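Local coordinates for protein serine--tRNA ligase, cytoplasmic (Candida albicans, PDB 3QO8) that attaches serine to tRNA(Ser) in two steps, first activating the amino acid with ATP to Ser-AMP and then transferring it to the acceptor end of the tRNA, at residues His155-Arg160 and Asn418-Asp423; Gly424-Ile427 and Leu431-Tyr434; Gln328-Pro333 and Glu409-Cys414. All coordinates share one frame; numbering follows the deposited sequence.

In the fold
The three contacts show how one helix can organise distant parts of a chain. Contact 1 opens in helix 154-160, and its loop closes some 260 residues later, where helix 408-419 runs out into strand 420-421. Nested inside that loop, contact 3 joins the end of helix 312-329 to an earlier part of the same helix 408-419. Contact 2 follows contact 1 in series: the chain turns back into strand 424-426, neighbour of 420-421 in a small antiparallel sheet, and folds locally onto 431-434. Helix 408-419 thus serves contacts 1 and 3, the small sheet joins contacts 1 and 2, and all three border one bound seryl-sulfamoyladenosine, that of chain D, contact 3 also reaching the chain B copy.

Contact 1 of 3, residues His155-Arg160 and Asn418-Asp423; sequences HEVLLR and NYQKED. With SSA (5'-O-(N-(L-seryl)-sulfamoyl)adenosine), chain D.
V157 and Q420 meet where helix 154-160 passes the end of helix 408-419, the helix of motif 3 in the class II synthetase core. They illustrate how a small interface can join remote parts of a chain: only about 103 Å² is buried in all, most of it on these two residues. Their CA atoms lie 7.2 Å apart, and both CB atoms point into the interface. V157 touches with a single methyl, CG2, which is turned back beside its own backbone N. That methyl meets the flank of the glutamine, 4.2 Å from Q420 CB and 4.1 Å from Q420 OE1, and the two side chains run at a slant to each other.

Q420 starts with CG wedged between its backbone N and carbonyl carbon (chi1 73°) and then runs straight, which carries the amide past the CG2 methyl of V157. The amide itself is tied down at both ends: OE1 accepts from L152 N, close before helix 154-160, while NE2 donates to E417 O of helix 408-419. These two bonds fix which way the buried amide is flipped, so a polar group can border a methyl without losing its partners.

At the far end the contact thins out. R160 lies near E422, but its NE is bonded to K446 O in the C-terminal tail, and R160 NH1 comes only within 4.3 Å of E422 O. Y419, next to Q420, turns its ring away from helix 154-160 toward the ligand of chain D. Its OH is hydrogen-bonded to L330 O, and the edge of the tyrosine ring faces the adenine, with Y419 CE2 3.5 Å from ligand C4.

Contact 2 of 3, residues Gly424-Ile427 and Leu431-Tyr434; sequences GLVI and LRKY. With SSA (5'-O-(N-(L-seryl)-sulfamoyl)adenosine), chain D.
The carbonyl oxygen I427 O is held by two nitrogens of one guanidinium, R432 NE and R432 NH2, each 2.8 Å from it. This is a side-on grip concentrated on a single acceptor. Neither bond is straight, with N-H...O angles of 144° for NE and 139° for NH2, as expected when two nearly parallel N-H groups have to bend in on one oxygen. NH2 approaches nearly in line with the C=O bond, whereas NE stands above the carbonyl plane, so the two N-H groups reach the oxygen from different directions while it stays close to the guanidinium plane.

The arginine runs extended from CG to NE, reaching back across the turn to I427, the residue just after strand 424-426. Its aliphatic part is used too: I427 CG2 rests 3.6 Å from R432 CG, and the two side chains slant past each other. I427 CG2 makes a looser apolar contact with L431 CB at 4.5 Å. V426 CG1 lies at the rim of the guanidinium, 3.8 Å from R432 NH2, and with the arginine borders the adenine of the chain D ligand. The resulting closed turn lines one side of that pocket, to which the intervening E429 also contributes its backbone N.

Residues 431-433 have helical backbone angles, and Y434 N bonds back to L431 O. L431 leans on I415 of helix 408-419 and Y194 of helix 183-200, while Y434 packs on A190, N193 and S197 of the latter helix. Strand 424-426 itself is the middle strand of a small antiparallel sheet, between 420-421 and 441-443.

Contact 3 of 3, residues Gln328-Pro333 and Glu409-Cys414; sequences QSLGLP and ERTICC. With SSA (5'-O-(N-(L-seryl)-sulfamoyl)adenosine), chain D; SSA (5'-O-(N-(L-seryl)-sulfamoyl)adenosine), chain B.
On the helix that carries C414 against L332, the flat guanidinium of R410 lays one face over the ribose of the chain B ligand, with C2' about 3.5 Å above its plane and toward its rim. R410 is the arginine of class II motif 3. Its chain bends at chi3 (-67°), which brings R410 NH2 3.6 Å from the adenine C4 of that ligand. NE donates to F293 O and NH1 to E366 O, F293 adds a cation-pi contact, and the ligand is itself hydrogen-bonded to T404, E302 and E366, so the group is held by protein as well as ligand within the active site.

Segment 328-333 meets this helix through apolar side chains. L332 straddles the sulfur of C414 with its two methyls, CD1 at 3.9 Å and CD2 at 4.0 Å from C414 SG. The sulfur is put there by a chi1 of -171°, which points it away from its own backbone N. C414 also packs on A356 and F358 of strand 350-358, so the cysteine faces the large sheet as well, while L332 leans on I415 and Y419 of helix 408-419.

Helix 312-329 ends in a Schellman motif, which sets L330 before the turn and L332 after it, both facing helix 408-419. G331 takes a positive phi, 69°, and its N bonds back to Q328 O at 2.9 Å. At this bend the chain D ligand rests on the backbone, its O4' 3.2 Å from G331 N. T411 completes the interface. Its OG1 is engaged with S406 OG and A407 O, and its methyl meets the leucine before the glycine, T411 CG2 standing 4.2 Å from L330 CD1.

Contact 1 of 3, residues His155-Arg160 and Asn418-Asp423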
loop_
_atom_site.group_PDB
_atom_site.type_symbol
_atom_site.label_atom_id
_atom_site.label_comp_id
_atom_site.label_asym_id
_atom_site.label_seq_id
_atom_site.Cartn_x
_atom_site.Cartn_y
_atom_site.Cartn_z
ATOM N N HIS A 155 -12.968 -13.793 -14.282
ATOM C CA HIS A 155 -13.582 -12.484 -14.045
ATOM C C HIS A 155 -15.112 -12.528 -14.128
ATOM O O HIS A 155 -15.802 -11.789 -13.425
ATOM C CB HIS A 155 -12.987 -11.385 -14.931
ATOM C CG HIS A 155 -13.275 -11.547 -16.388
ATOM N ND1 HIS A 155 -14.377 -10.981 -16.995
ATOM C CD2 HIS A 155 -12.592 -12.185 -17.368
ATOM C CE1 HIS A 155 -14.367 -11.277 -18.283
ATOM N NE2 HIS A 155 -13.293 -12.005 -18.536
ATOM N N GLU A 156 -15.636 -13.423 -14.959
ATOM C CA GLU A 156 -17.077 -13.630 -15.061
ATOM C C GLU A 156 -17.645 -14.265 -13.795
ATOM O O GLU A 156 -18.681 -13.842 -13.284
ATOM C CB GLU A 156 -17.403 -14.497 -16.294
ATOM C CG GLU A 156 -17.304 -13.715 -17.608
ATOM C CD GLU A 156 -17.343 -14.607 -18.855
ATOM O OE1 GLU A 156 -16.837 -15.743 -18.798
ATOM O OE2 GLU A 156 -17.869 -14.164 -19.899
ATOM N N VAL A 157 -16.973 -15.295 -13.299
ATOM C CA VAL A 157 -17.365 -15.879 -12.022
ATOM C C VAL A 157 -17.392 -14.802 -10.936
ATOM O O VAL A 157 -18.384 -14.646 -10.233
ATOM C CB VAL A 157 -16.407 -16.996 -11.608
ATOM C CG1 VAL A 157 -16.767 -17.529 -10.207
ATOM C CG2 VAL A 157 -16.438 -18.132 -12.659
ATOM N N LEU A 158 -16.305 -14.047 -10.810
ATOM C CA LEU A 158 -16.215 -13.060 -9.737
ATOM C C LEU A 158 -17.307 -12.012 -9.875
ATOM O O LEU A 158 -17.859 -11.566 -8.885
ATOM C CB LEU A 158 -14.838 -12.397 -9.711
ATOM C CG LEU A 158 -14.452 -11.599 -8.459
ATOM C CD1 LEU A 158 -14.677 -12.399 -7.159
ATOM C CD2 LEU A 158 -12.997 -11.164 -8.583
ATOM N N LEU A 159 -17.630 -11.627 -11.104
ATOM C CA LEU A 159 -18.725 -10.689 -11.312
ATOM C C LEU A 159 -20.073 -11.302 -10.902
ATOM O O LEU A 159 -20.875 -10.664 -10.237
ATOM C CB LEU A 159 -18.777 -10.240 -12.776
ATOM C CG LEU A 159 -19.600 -8.984 -13.039
ATOM C CD1 LEU A 159 -18.962 -7.809 -12.319
ATOM C CD2 LEU A 159 -19.701 -8.709 -14.527
ATOM N N ARG A 160 -20.333 -12.544 -11.299
ATOM C CA ARG A 160 -21.622 -13.155 -10.973
ATOM C C ARG A 160 -21.781 -13.317 -9.460
ATOM O O ARG A 160 -22.901 -13.308 -8.945
ATOM C CB ARG A 160 -21.794 -14.506 -11.694
ATOM C CG ARG A 160 -22.008 -14.382 -13.201
ATOM C CD ARG A 160 -22.814 -15.567 -13.729
ATOM N NE ARG A 160 -24.153 -15.607 -13.146
ATOM C CZ ARG A 160 -25.011 -16.616 -13.296
ATOM N NH1 ARG A 160 -24.676 -17.676 -14.015
ATOM N NH2 ARG A 160 -26.209 -16.562 -12.726
ATOM N N ASN A 418 -11.847 -23.116 -11.244
ATOM C CA ASN A 418 -11.878 -24.537 -10.878
ATOM C C ASN A 418 -12.962 -24.949 -9.871
ATOM O O ASN A 418 -13.196 -26.134 -9.661
ATOM C CB ASN A 418 -10.499 -24.991 -10.384
ATOM C CG ASN A 418 -9.523 -25.218 -11.528
ATOM O OD1 ASN A 418 -9.714 -26.128 -12.334
ATOM N ND2 ASN A 418 -8.468 -24.393 -11.602
ATOM N N TYR A 419 -13.614 -23.976 -9.246
ATOM C CA TYR A 419 -14.600 -24.281 -8.211
ATOM C C TYR A 419 -15.986 -23.810 -8.611
ATOM O O TYR A 419 -16.919 -23.886 -7.824
ATOM C CB TYR A 419 -14.187 -23.709 -6.842
ATOM C CG TYR A 419 -13.233 -24.612 -6.087
ATOM C CD1 TYR A 419 -11.874 -24.632 -6.391
ATOM C CD2 TYR A 419 -13.691 -25.450 -5.078
ATOM C CE1 TYR A 419 -10.992 -25.469 -5.708
ATOM C CE2 TYR A 419 -12.814 -26.296 -4.384
ATOM C CZ TYR A 419 -11.465 -26.297 -4.711
ATOM O OH TYR A 419 -10.585 -27.126 -4.038
ATOM N N GLN A 420 -16.115 -23.346 -9.849
ATOM C CA GLN A 420 -17.399 -22.898 -10.356
ATOM C C GLN A 420 -18.302 -24.090 -10.621
ATOM O O GLN A 420 -17.836 -25.196 -10.890
ATOM C CB GLN A 420 -17.233 -22.085 -11.653
ATOM C CG GLN A 420 -16.876 -22.910 -12.889
ATOM C CD GLN A 420 -16.671 -22.036 -14.121
ATOM O OE1 GLN A 420 -17.630 -21.497 -14.674
ATOM N NE2 GLN A 420 -15.417 -21.870 -14.536
ATOM N N LYS A 421 -19.600 -23.861 -10.521
ATOM C CA LYS A 421 -20.578 -24.809 -11.034
ATOM C C LYS A 421 -21.772 -23.983 -11.503
ATOM O O LYS A 421 -21.692 -22.756 -11.537
ATOM C CB LYS A 421 -20.942 -25.857 -9.981
ATOM C CG LYS A 421 -21.679 -25.312 -8.791
ATOM C CD LYS A 421 -21.521 -26.235 -7.595
ATOM C CE LYS A 421 -21.929 -27.651 -7.911
ATOM N NZ LYS A 421 -21.658 -28.545 -6.750
ATOM N N GLU A 422 -22.869 -24.628 -11.876
ATOM C CA GLU A 422 -23.925 -23.923 -12.602
ATOM C C GLU A 422 -24.511 -22.730 -11.841
ATOM O O GLU A 422 -24.743 -21.672 -12.421
ATOM C CB GLU A 422 -25.046 -24.889 -13.010
ATOM C CG GLU A 422 -26.195 -24.211 -13.756
ATOM C CD GLU A 422 -27.308 -25.180 -14.131
ATOM O OE1 GLU A 422 -27.091 -26.022 -15.033
ATOM O OE2 GLU A 422 -28.397 -25.101 -13.520
ATOM N N ASP A 423 -24.735 -22.916 -10.542
ATOM C CA ASP A 423 -25.450 -21.951 -9.710
ATOM C C ASP A 423 -24.546 -21.153 -8.758
ATOM O O ASP A 423 -25.028 -20.342 -7.964
ATOM C CB ASP A 423 -26.530 -22.675 -8.897
ATOM C CG ASP A 423 -25.997 -23.919 -8.177
ATOM O OD1 ASP A 423 -26.662 -24.395 -7.226
ATOM O OD2 ASP A 423 -24.917 -24.423 -8.556
HETATM N N10 SSA D . -7.421 -36.568 -1.026
HETATM C CA SSA D . -8.654 -35.895 -0.662
HETATM C CB SSA D . -8.433 -35.135 0.643
HETATM O OG SSA D . -9.609 -34.396 0.990
HETATM C C9 SSA D . -9.053 -34.943 -1.757
HETATM O O9 SSA D . -10.091 -34.307 -1.679
HETATM N N8 SSA D . -8.216 -34.837 -2.788
HETATM S S1 SSA D . -8.439 -33.731 -3.931
HETATM O O1S SSA D . -7.245 -33.637 -4.725
HETATM O O2S SSA D . -9.560 -34.101 -4.755
HETATM O "O5'" SSA D . -8.742 -32.377 -3.262
HETATM C "C5'" SSA D . -7.701 -31.539 -2.764
HETATM C "C4'" SSA D . -8.329 -30.523 -1.815
HETATM O "O4'" SSA D . -9.064 -29.530 -2.537
HETATM C "C3'" SSA D . -9.324 -31.178 -0.873
HETATM O "O3'" SSA D . -8.721 -31.463 0.393
HETATM C "C2'" SSA D . -10.431 -30.161 -0.709
HETATM O "O2'" SSA D . -10.194 -29.365 0.450
HETATM C "C1'" SSA D . -10.336 -29.275 -1.935
HETATM N N9 SSA D . -11.445 -29.662 -2.838
HETATM C C8 SSA D . -11.361 -30.397 -3.961
HETATM N N7 SSA D . -12.606 -30.534 -4.479
HETATM C C5 SSA D . -13.467 -29.883 -3.665
HETATM C C6 SSA D . -14.841 -29.677 -3.682
HETATM N N6 SSA D . -15.616 -30.186 -4.675
HETATM N N1 SSA D . -15.403 -28.958 -2.683
HETATM C C2 SSA D . -14.659 -28.442 -1.695
HETATM N N3 SSA D . -13.333 -28.624 -1.657
HETATM C C4 SSA D . -12.723 -29.343 -2.630
#

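Contact 2 of 3, residues Gly424-Ile427 and Leu431-Tyr434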
loop_
_atom_site.group_PDB
_atom_site.type_symbol
_atom_site.label_atom_id
_atom_site.label_comp_id
_atom_site.label_asym_id
_atom_site.label_seq_id
_atom_site.Cartn_x
_atom_site.Cartn_y
_atom_site.Cartn_z
ATOM N N GLY A 424 -23.244 -21.391 -8.813
ATOM C CA GLY A 424 -22.334 -20.597 -8.010
ATOM C C GLY A 424 -20.958 -21.188 -7.792
ATOM O O GLY A 424 -20.450 -21.904 -8.638
ATOM N N LEU A 425 -20.354 -20.864 -6.649
ATOM C CA LEU A 425 -18.964 -21.234 -6.367
ATOM C C LEU A 425 -18.856 -22.120 -5.131
ATOM O O LEU A 425 -19.300 -21.745 -4.049
ATOM C CB LEU A 425 -18.125 -19.973 -6.107
ATOM C CG LEU A 425 -16.641 -20.275 -5.873
ATOM C CD1 LEU A 425 -15.986 -20.561 -7.220
ATOM C CD2 LEU A 425 -15.929 -19.130 -5.141
ATOM N N VAL A 426 -18.252 -23.290 -5.289
ATOM C CA VAL A 426 -17.917 -24.117 -4.135
ATOM C C VAL A 426 -16.691 -23.498 -3.420
ATOM O O VAL A 426 -15.735 -23.094 -4.061
ATOM C CB VAL A 426 -17.622 -25.575 -4.573
ATOM C CG1 VAL A 426 -16.989 -26.373 -3.433
ATOM C CG2 VAL A 426 -18.897 -26.254 -5.068
ATOM N N ILE A 427 -16.731 -23.398 -2.097
ATOM C CA ILE A 427 -15.593 -22.856 -1.353
ATOM C C ILE A 427 -14.590 -23.978 -1.067
ATOM O O ILE A 427 -14.959 -25.009 -0.500
ATOM C CB ILE A 427 -16.049 -22.217 -0.014
ATOM C CG1 ILE A 427 -17.062 -21.084 -0.258
ATOM C CG2 ILE A 427 -14.850 -21.732 0.798
ATOM C CD1 ILE A 427 -16.539 -19.893 -1.033
ATOM N N LEU A 431 -10.226 -23.499 3.061
ATOM C CA LEU A 431 -10.415 -22.062 3.290
ATOM C C LEU A 431 -11.641 -21.770 4.148
ATOM O O LEU A 431 -11.774 -20.680 4.698
ATOM C CB LEU A 431 -10.539 -21.302 1.956
ATOM C CG LEU A 431 -9.310 -21.305 1.046
ATOM C CD1 LEU A 431 -9.574 -20.513 -0.226
ATOM C CD2 LEU A 431 -8.084 -20.743 1.788
ATOM N N ARG A 432 -12.542 -22.746 4.249
ATOM C CA ARG A 432 -13.835 -22.525 4.900
ATOM C C ARG A 432 -13.743 -21.965 6.310
ATOM O O ARG A 432 -14.526 -21.094 6.689
ATOM C CB ARG A 432 -14.670 -23.815 4.886
ATOM C CG ARG A 432 -15.189 -24.136 3.491
ATOM C CD ARG A 432 -15.783 -25.546 3.370
ATOM N NE ARG A 432 -15.941 -25.893 1.958
ATOM C CZ ARG A 432 -16.463 -27.031 1.515
ATOM N NH1 ARG A 432 -16.878 -27.948 2.381
ATOM N NH2 ARG A 432 -16.564 -27.252 0.205
ATOM N N LYS A 433 -12.776 -22.450 7.080
ATOM C CA LYS A 433 -12.676 -22.049 8.474
ATOM C C LYS A 433 -12.229 -20.594 8.595
ATOM O O LYS A 433 -12.356 -20.003 9.663
ATOM C CB LYS A 433 -11.732 -22.971 9.254
ATOM C CG LYS A 433 -10.255 -22.768 8.936
ATOM C CD LYS A 433 -9.366 -23.694 9.751
ATOM C CE LYS A 433 -8.409 -22.910 10.642
ATOM N NZ LYS A 433 -9.102 -22.112 11.703
ATOM N N TYR A 434 -11.723 -20.020 7.501
ATOM C CA TYR A 434 -11.217 -18.643 7.525
ATOM C C TYR A 434 -12.276 -17.627 7.102
ATOM O O TYR A 434 -12.020 -16.428 7.070
ATOM C CB TYR A 434 -9.961 -18.495 6.646
ATOM C CG TYR A 434 -8.793 -19.325 7.120
ATOM C CD1 TYR A 434 -7.932 -18.841 8.105
ATOM C CD2 TYR A 434 -8.562 -20.591 6.614
ATOM C CE1 TYR A 434 -6.862 -19.599 8.560
ATOM C CE2 TYR A 434 -7.492 -21.363 7.063
ATOM C CZ TYR A 434 -6.649 -20.854 8.033
ATOM O OH TYR A 434 -5.589 -21.598 8.478
HETATM N N10 SSA D . -7.421 -36.568 -1.026
HETATM C CA SSA D . -8.654 -35.895 -0.662
HETATM C CB SSA D . -8.433 -35.135 0.643
HETATM O OG SSA D . -9.609 -34.396 0.990
HETATM C C9 SSA D . -9.053 -34.943 -1.757
HETATM O O9 SSA D . -10.091 -34.307 -1.679
HETATM N N8 SSA D . -8.216 -34.837 -2.788
HETATM S S1 SSA D . -8.439 -33.731 -3.931
HETATM O O1S SSA D . -7.245 -33.637 -4.725
HETATM O O2S SSA D . -9.560 -34.101 -4.755
HETATM O "O5'" SSA D . -8.742 -32.377 -3.262
HETATM C "C5'" SSA D . -7.701 -31.539 -2.764
HETATM C "C4'" SSA D . -8.329 -30.523 -1.815
HETATM O "O4'" SSA D . -9.064 -29.530 -2.537
HETATM C "C3'" SSA D . -9.324 -31.178 -0.873
HETATM O "O3'" SSA D . -8.721 -31.463 0.393
HETATM C "C2'" SSA D . -10.431 -30.161 -0.709
HETATM O "O2'" SSA D . -10.194 -29.365 0.450
HETATM C "C1'" SSA D . -10.336 -29.275 -1.935
HETATM N N9 SSA D . -11.445 -29.662 -2.838
HETATM C C8 SSA D . -11.361 -30.397 -3.961
HETATM N N7 SSA D . -12.606 -30.534 -4.479
HETATM C C5 SSA D . -13.467 -29.883 -3.665
HETATM C C6 SSA D . -14.841 -29.677 -3.682
HETATM N N6 SSA D . -15.616 -30.186 -4.675
HETATM N N1 SSA D . -15.403 -28.958 -2.683
HETATM C C2 SSA D . -14.659 -28.442 -1.695
HETATM N N3 SSA D . -13.333 -28.624 -1.657
HETATM C C4 SSA D . -12.723 -29.343 -2.630
#

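Contact 3 of 3, residues Gln328-Pro333 and Glu409-Cys414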
loop_
_atom_site.group_PDB
_atom_site.type_symbol
_atom_site.label_atom_id
_atom_site.label_comp_id
_atom_site.label_asym_id
_atom_site.label_seq_id
_atom_site.Cartn_x
_atom_site.Cartn_y
_atom_site.Cartn_z
ATOM N N GLN A 328 -1.808 -28.289 -3.878
ATOM C CA GLN A 328 -2.478 -29.577 -3.755
ATOM C C GLN A 328 -3.600 -29.486 -2.730
ATOM O O GLN A 328 -4.680 -30.052 -2.924
ATOM C CB GLN A 328 -1.490 -30.665 -3.352
ATOM C CG GLN A 328 -0.533 -31.012 -4.455
ATOM C CD GLN A 328 0.347 -32.172 -4.086
ATOM O OE1 GLN A 328 -0.002 -32.966 -3.216
ATOM N NE2 GLN A 328 1.498 -32.282 -4.745
ATOM N N SER A 329 -3.343 -28.752 -1.651
ATOM C CA SER A 329 -4.312 -28.614 -0.563
ATOM C C SER A 329 -5.545 -27.826 -1.010
ATOM O O SER A 329 -6.623 -27.949 -0.429
ATOM C CB SER A 329 -3.661 -27.954 0.660
ATOM O OG SER A 329 -3.689 -26.540 0.565
ATOM N N LEU A 330 -5.385 -27.023 -2.058
ATOM C CA LEU A 330 -6.508 -26.288 -2.626
ATOM C C LEU A 330 -7.152 -27.043 -3.781
ATOM O O LEU A 330 -8.144 -26.585 -4.348
ATOM C CB LEU A 330 -6.052 -24.910 -3.120
ATOM C CG LEU A 330 -5.651 -23.900 -2.045
ATOM C CD1 LEU A 330 -4.867 -22.727 -2.654
ATOM C CD2 LEU A 330 -6.905 -23.409 -1.339
ATOM N N GLY A 331 -6.578 -28.189 -4.140
ATOM C CA GLY A 331 -7.130 -29.013 -5.206
ATOM C C GLY A 331 -6.994 -28.392 -6.588
ATOM O O GLY A 331 -7.851 -28.579 -7.457
ATOM N N LEU A 332 -5.907 -27.663 -6.811
ATOM C CA LEU A 332 -5.715 -26.975 -8.090
ATOM C C LEU A 332 -4.674 -27.720 -8.928
ATOM O O LEU A 332 -3.538 -27.885 -8.484
ATOM C CB LEU A 332 -5.296 -25.504 -7.860
ATOM C CG LEU A 332 -6.259 -24.657 -7.015
ATOM C CD1 LEU A 332 -5.725 -23.249 -6.721
ATOM C CD2 LEU A 332 -7.639 -24.571 -7.673
ATOM N N PRO A 333 -5.059 -28.175 -10.144
ATOM C CA PRO A 333 -4.091 -28.892 -10.990
ATOM C C PRO A 333 -2.981 -27.934 -11.379
ATOM O O PRO A 333 -3.264 -26.755 -11.559
ATOM C CB PRO A 333 -4.900 -29.265 -12.251
ATOM C CG PRO A 333 -6.332 -28.977 -11.933
ATOM C CD PRO A 333 -6.335 -27.930 -10.843
ATOM N N GLU A 409 -4.810 -12.543 -5.102
ATOM C CA GLU A 409 -5.820 -12.205 -6.107
ATOM C C GLU A 409 -5.715 -13.170 -7.308
ATOM O O GLU A 409 -6.732 -13.648 -7.817
ATOM C CB GLU A 409 -5.700 -10.751 -6.568
ATOM C CG GLU A 409 -6.396 -9.724 -5.603
ATOM C CD GLU A 409 -5.526 -9.290 -4.423
ATOM O OE1 GLU A 409 -4.380 -9.759 -4.307
ATOM O OE2 GLU A 409 -6.004 -8.476 -3.592
ATOM N N ARG A 410 -4.496 -13.458 -7.758
ATOM C CA ARG A 410 -4.340 -14.381 -8.894
ATOM C C ARG A 410 -4.719 -15.812 -8.511
ATOM O O ARG A 410 -5.320 -16.551 -9.302
ATOM C CB ARG A 410 -2.936 -14.330 -9.512
ATOM C CG ARG A 410 -2.846 -15.191 -10.786
ATOM C CD ARG A 410 -1.489 -15.085 -11.492
ATOM N NE ARG A 410 -1.288 -13.744 -12.027
ATOM C CZ ARG A 410 -0.269 -13.408 -12.807
ATOM N NH1 ARG A 410 0.625 -14.330 -13.164
ATOM N NH2 ARG A 410 -0.163 -12.159 -13.245
ATOM N N THR A 411 -4.392 -16.205 -7.283
ATOM C CA THR A 411 -4.825 -17.501 -6.785
ATOM C C THR A 411 -6.351 -17.587 -6.724
ATOM O O THR A 411 -6.923 -18.621 -7.013
ATOM C CB THR A 411 -4.207 -17.816 -5.408
ATOM O OG1 THR A 411 -2.794 -17.966 -5.571
ATOM C CG2 THR A 411 -4.777 -19.110 -4.842
ATOM N N ILE A 412 -7.011 -16.498 -6.341
ATOM C CA ILE A 412 -8.466 -16.466 -6.384
ATOM C C ILE A 412 -8.961 -16.739 -7.799
ATOM O O ILE A 412 -9.902 -17.517 -7.998
ATOM C CB ILE A 412 -9.040 -15.129 -5.886
ATOM C CG1 ILE A 412 -8.909 -15.035 -4.353
ATOM C CG2 ILE A 412 -10.517 -14.997 -6.331
ATOM C CD1 ILE A 412 -9.223 -13.631 -3.760
ATOM N N CYS A 413 -8.323 -16.126 -8.791
ATOM C CA CYS A 413 -8.731 -16.374 -10.182
ATOM C C CYS A 413 -8.722 -17.867 -10.532
ATOM O O CYS A 413 -9.633 -18.370 -11.184
ATOM C CB CYS A 413 -7.834 -15.610 -11.154
ATOM S SG CYS A 413 -7.974 -13.817 -10.984
ATOM N N CYS A 414 -7.702 -18.582 -10.079
ATOM C CA CYS A 414 -7.604 -20.019 -10.365
ATOM C C CYS A 414 -8.699 -20.816 -9.650
ATOM O O CYS A 414 -9.316 -21.740 -10.217
ATOM C CB CYS A 414 -6.234 -20.547 -9.944
ATOM S SG CYS A 414 -5.940 -22.233 -10.503
HETATM N N10 SSA D . -7.421 -36.568 -1.026
HETATM C CA SSA D . -8.654 -35.895 -0.662
HETATM C CB SSA D . -8.433 -35.135 0.643
HETATM O OG SSA D . -9.609 -34.396 0.990
HETATM C C9 SSA D . -9.053 -34.943 -1.757
HETATM O O9 SSA D . -10.091 -34.307 -1.679
HETATM N N8 SSA D . -8.216 -34.837 -2.788
HETATM S S1 SSA D . -8.439 -33.731 -3.931
HETATM O O1S SSA D . -7.245 -33.637 -4.725
HETATM O O2S SSA D . -9.560 -34.101 -4.755
HETATM O "O5'" SSA D . -8.742 -32.377 -3.262
HETATM C "C5'" SSA D . -7.701 -31.539 -2.764
HETATM C "C4'" SSA D . -8.329 -30.523 -1.815
HETATM O "O4'" SSA D . -9.064 -29.530 -2.537
HETATM C "C3'" SSA D . -9.324 -31.178 -0.873
HETATM O "O3'" SSA D . -8.721 -31.463 0.393
HETATM C "C2'" SSA D . -10.431 -30.161 -0.709
HETATM O "O2'" SSA D . -10.194 -29.365 0.450
HETATM C "C1'" SSA D . -10.336 -29.275 -1.935
HETATM N N9 SSA D . -11.445 -29.662 -2.838
HETATM C C8 SSA D . -11.361 -30.397 -3.961
HETATM N N7 SSA D . -12.606 -30.534 -4.479
HETATM C C5 SSA D . -13.467 -29.883 -3.665
HETATM C C6 SSA D . -14.841 -29.677 -3.682
HETATM N N6 SSA D . -15.616 -30.186 -4.675
HETATM N N1 SSA D . -15.403 -28.958 -2.683
HETATM C C2 SSA D . -14.659 -28.442 -1.695
HETATM N N3 SSA D . -13.333 -28.624 -1.657
HETATM C C4 SSA D . -12.723 -29.343 -2.630
HETATM N N10 SSA B . 9.475 -12.563 -4.947
HETATM C CA SSA B . 9.241 -13.386 -6.132
HETATM C CB SSA B . 8.565 -14.697 -5.733
HETATM O OG SSA B . 7.207 -14.457 -5.313
HETATM C C9 SSA B . 8.388 -12.647 -7.123
HETATM O O9 SSA B . 7.892 -11.558 -6.857
HETATM N N8 SSA B . 8.202 -13.248 -8.294
HETATM S S1 SSA B . 7.094 -12.775 -9.351
HETATM O O1S SSA B . 7.406 -11.521 -9.974
HETATM O O2S SSA B . 6.959 -13.791 -10.342
HETATM O "O5'" SSA B . 5.729 -12.661 -8.647
HETATM C "C5'" SSA B . 5.210 -13.733 -7.878
HETATM C "C4'" SSA B . 3.748 -13.974 -8.268
HETATM O "O4'" SSA B . 2.914 -12.829 -8.058
HETATM C "C3'" SSA B . 3.552 -14.310 -9.729
HETATM O "O3'" SSA B . 3.906 -15.681 -9.969
HETATM C "C2'" SSA B . 2.064 -14.026 -9.893
HETATM O "O2'" SSA B . 1.283 -15.117 -9.368
HETATM C "C1'" SSA B . 1.838 -12.814 -8.988
HETATM N N9 SSA B . 1.887 -11.567 -9.779
HETATM C C8 SSA B . 2.964 -11.027 -10.372
HETATM N N7 SSA B . 2.585 -9.897 -11.007
HETATM C C5 SSA B . 1.266 -9.739 -10.793
HETATM C C6 SSA B . 0.351 -8.777 -11.176
HETATM N N6 SSA B . 0.769 -7.738 -11.932
HETATM N N1 SSA B . -0.940 -8.896 -10.788
HETATM C C2 SSA B . -1.334 -9.934 -10.041
HETATM N N3 SSA B . -0.466 -10.875 -9.646
HETATM C C4 SSA B . 0.830 -10.799 -10.024
#